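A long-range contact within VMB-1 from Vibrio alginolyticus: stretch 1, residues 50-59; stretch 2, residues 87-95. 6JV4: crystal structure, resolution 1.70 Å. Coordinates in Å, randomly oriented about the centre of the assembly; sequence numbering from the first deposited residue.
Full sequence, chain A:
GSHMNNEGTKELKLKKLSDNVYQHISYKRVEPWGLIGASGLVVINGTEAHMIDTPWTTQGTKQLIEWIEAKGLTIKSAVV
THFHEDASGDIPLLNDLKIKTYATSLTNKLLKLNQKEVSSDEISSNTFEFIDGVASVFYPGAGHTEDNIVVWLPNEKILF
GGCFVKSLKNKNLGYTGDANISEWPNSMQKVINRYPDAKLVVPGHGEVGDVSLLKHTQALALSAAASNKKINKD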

# COMPACT_ATOMS: atom_id res chain seq x y z
N HIS A 50 6.51 -4.01 11.14
CA HIS A 50 5.20 -4.20 10.50
C HIS A 50 5.34 -3.90 9.02
O HIS A 50 6.05 -2.95 8.68
N MET A 51 4.72 -4.70 8.18
CA MET A 51 4.70 -4.44 6.72
C MET A 51 3.42 -3.72 6.33
O MET A 51 2.32 -4.10 6.81
N ILE A 52 3.54 -2.78 5.41
CA ILE A 52 2.42 -2.18 4.67
C ILE A 52 2.61 -2.62 3.21
O ILE A 52 3.58 -2.15 2.61
N ASP A 53 1.79 -3.57 2.78
CA ASP A 53 1.91 -4.33 1.52
C ASP A 53 3.09 -5.31 1.63
O ASP A 53 4.07 -5.04 2.34
N THR A 54 2.96 -6.41 0.92
CA THR A 54 4.09 -7.33 0.69
C THR A 54 4.83 -6.90 -0.58
O THR A 54 4.23 -6.37 -1.53
N PRO A 55 6.14 -7.18 -0.63
CA PRO A 55 6.88 -7.12 -1.88
C PRO A 55 6.20 -7.98 -2.96
O PRO A 55 5.47 -8.92 -2.65
N TRP A 56 6.40 -7.59 -4.21
CA TRP A 56 5.64 -8.18 -5.36
C TRP A 56 6.07 -9.61 -5.70
O TRP A 56 5.30 -10.31 -6.34
N THR A 57 7.14 -10.12 -5.12
CA THR A 57 7.58 -11.50 -5.33
C THR A 57 7.76 -12.16 -3.97
O THR A 57 8.11 -11.49 -2.98
N THR A 58 7.49 -13.45 -3.93
CA THR A 58 7.68 -14.26 -2.71
C THR A 58 9.16 -14.24 -2.33
O THR A 58 9.45 -14.14 -1.11
N GLN A 59 10.09 -14.29 -3.30
CA GLN A 59 11.53 -14.23 -2.95
C GLN A 59 11.80 -12.89 -2.23
O GLN A 59 12.49 -12.87 -1.21
N ALA A 87 -0.08 -5.77 -3.73
CA ALA A 87 -0.32 -5.36 -2.35
C ALA A 87 -0.41 -6.58 -1.44
O ALA A 87 0.08 -6.47 -0.32
N SER A 88 -1.06 -7.67 -1.88
CA SER A 88 -1.54 -8.75 -0.99
C SER A 88 -0.91 -10.10 -1.37
O SER A 88 -1.33 -11.12 -0.82
N GLY A 89 0.05 -10.10 -2.30
CA GLY A 89 0.53 -11.36 -2.91
C GLY A 89 1.04 -12.38 -1.92
O GLY A 89 0.88 -13.59 -2.18
N ASP A 90 1.61 -11.97 -0.80
CA ASP A 90 2.23 -12.96 0.13
C ASP A 90 1.43 -13.15 1.41
O ASP A 90 2.00 -13.65 2.39
N ILE A 91 0.11 -12.94 1.40
CA ILE A 91 -0.73 -13.34 2.57
C ILE A 91 -0.48 -14.81 2.93
O ILE A 91 -0.35 -15.12 4.13
N PRO A 92 -0.47 -15.78 1.98
CA PRO A 92 -0.32 -17.18 2.35
C PRO A 92 0.99 -17.41 3.10
O PRO A 92 0.95 -18.08 4.15
N LEU A 93 2.10 -16.88 2.60
CA LEU A 93 3.41 -17.01 3.26
C LEU A 93 3.32 -16.44 4.67
O LEU A 93 3.81 -17.09 5.61
N LEU A 94 2.77 -15.22 4.83
CA LEU A 94 2.77 -14.61 6.18
C LEU A 94 1.87 -15.43 7.10
O LEU A 94 2.27 -15.66 8.29
N ASN A 95 0.75 -15.91 6.60
CA ASN A 95 -0.19 -16.71 7.43
C ASN A 95 0.53 -18.01 7.84
O ASN A 95 0.44 -18.39 9.04

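What does the strand at the start of stretch 1 contribute? H50 stays out of reach and the CA-to-CB bond of I52 points away, so M51 alone of these three faces stretch 2. Its CA-to-CB bond points toward the partner, the side chain is extended (chi1 m, chi2 t, chi3 t), and M51 CE meets L94 CD2 at 4.3 Å, a loose apolar contact.

Where do the two backbones bring their CA atoms nearest? D53 CA and A87 CA lie 4.6 Å apart, and D53 CA approaches A87 O at 3.4 Å in a CA-H...O contact. The CA-to-CB bond of D53 points sideways, with chi1 in m; D53 OD2 sits 3.4 Å from A87 CB, while OD1 is hydrogen-bonded elsewhere in the structure.

Why is T54 so central? Its backbone and side chain are both engaged: T54 N donates to A87 O at 3.1 Å, nearly straight, and T54 OG1 accepts from D90 N at 3.2 Å. The p rotamer places this hydroxyl at the turn running from S88 to I91, while T54 CG2 packs against L94 CD1 at 3.7 Å. Water 1 extends the polar link, lying 2.7 Å from T54 OG1 and 2.8 Å from T54 O, and accepting from G89 N at 3.2 Å.

What holds the stretch beyond T54, where the CA-to-CB bonds of P55, W56 and T57 point away? Here D90 reaches across instead, its CA-to-CB bond directed toward stretch 1 and chi1 in m. Water 2 lies 2.8 Å from both P55 O and D90 OD2, bridging them.

How does T58 close the contact? Though its CA-to-CB bond points sideways, the m rotamer lets T58 OG1 donate to D90 OD1 at 2.7 Å, a short hydrogen bond to a carboxylate. Its methyl, T58 CG2, lies 4.2 Å from L93 CD2, and the CA-to-CB bond of Q59 then points away.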

# COMPACT_ATOMS: atom_id res chain seq x y z
CB HIS A 50 4.19 -3.29 11.16
CG HIS A 50 4.09 -3.46 12.63
ND1 HIS A 50 3.14 -4.28 13.19
CD2 HIS A 50 4.76 -2.89 13.66
CE1 HIS A 50 3.23 -4.20 14.52
NE2 HIS A 50 4.20 -3.35 14.82
CB MET A 51 4.79 -5.73 5.91
CG MET A 51 6.05 -6.42 6.06
SD MET A 51 6.00 -7.85 4.88
CE MET A 51 7.28 -8.81 5.67
CB ILE A 52 2.38 -0.65 4.85
CG1 ILE A 52 2.19 -0.28 6.33
CG2 ILE A 52 1.29 -0.07 3.97
CD1 ILE A 52 2.30 1.20 6.56
CB ASP A 53 1.96 -3.44 0.28
CG ASP A 53 0.64 -2.74 -0.07
OD1 ASP A 53 -0.40 -2.95 0.66
OD2 ASP A 53 0.63 -2.11 -1.18
CB THR A 54 3.60 -8.79 0.66
OG1 THR A 54 2.60 -8.96 -0.36
CG2 THR A 54 3.03 -9.25 1.98
CB PRO A 55 8.24 -7.70 -1.51
CG PRO A 55 8.38 -7.29 -0.07
CD PRO A 55 7.01 -7.57 0.51
CB TRP A 56 5.78 -7.23 -6.53
CG TRP A 56 4.65 -7.23 -7.49
CD1 TRP A 56 3.62 -8.10 -7.63
CD2 TRP A 56 4.47 -6.22 -8.49
NE1 TRP A 56 2.79 -7.68 -8.64
CE2 TRP A 56 3.30 -6.54 -9.18
CE3 TRP A 56 5.21 -5.09 -8.84
CZ2 TRP A 56 2.82 -5.74 -10.21
CZ3 TRP A 56 4.74 -4.32 -9.88
CH2 TRP A 56 3.56 -4.63 -10.52
CB THR A 57 8.85 -11.65 -6.19
OG1 THR A 57 9.97 -11.36 -5.39
CG2 THR A 57 8.86 -10.81 -7.44
CB THR A 58 7.10 -15.68 -2.91
OG1 THR A 58 5.72 -15.54 -3.25
CG2 THR A 58 7.18 -16.50 -1.65
CB GLN A 59 12.40 -14.51 -4.17
CG GLN A 59 12.23 -15.94 -4.70
CD GLN A 59 12.64 -16.99 -3.67
OE1 GLN A 59 13.67 -16.86 -3.00
NE2 GLN A 59 11.81 -18.02 -3.51
CB ALA A 87 -1.55 -4.51 -2.27
CB SER A 88 -3.04 -8.84 -1.02
OG SER A 88 -3.43 -9.34 -2.26
CB ASP A 90 3.72 -12.66 0.28
CG ASP A 90 4.52 -13.25 -0.86
OD1 ASP A 90 4.32 -14.47 -1.16
OD2 ASP A 90 5.35 -12.52 -1.41
CB ILE A 91 -2.19 -12.99 2.29
CG1 ILE A 91 -2.43 -11.48 2.43
CG2 ILE A 91 -3.11 -13.76 3.19
CD1 ILE A 91 -3.84 -11.11 2.15
CB PRO A 92 -0.39 -17.92 1.00
CG PRO A 92 -1.24 -17.00 0.14
CD PRO A 92 -0.78 -15.61 0.54
CB LEU A 93 4.51 -16.31 2.46
CG LEU A 93 5.86 -16.28 3.14
CD1 LEU A 93 6.41 -17.72 3.31
CD2 LEU A 93 6.83 -15.42 2.40
CB LEU A 94 2.29 -13.15 6.09
CG LEU A 94 3.17 -12.21 5.28
CD1 LEU A 94 2.58 -10.81 5.25
CD2 LEU A 94 4.58 -12.14 5.77
CB ASN A 95 -1.50 -16.94 6.70
CG ASN A 95 -2.44 -15.74 6.71
OD1 ASN A 95 -2.17 -14.72 7.39
ND2 ASN A 95 -3.49 -15.84 5.90
O HOH W 1 2.55 -8.17 -2.93
O HOH W 2 4.10 -11.16 -3.47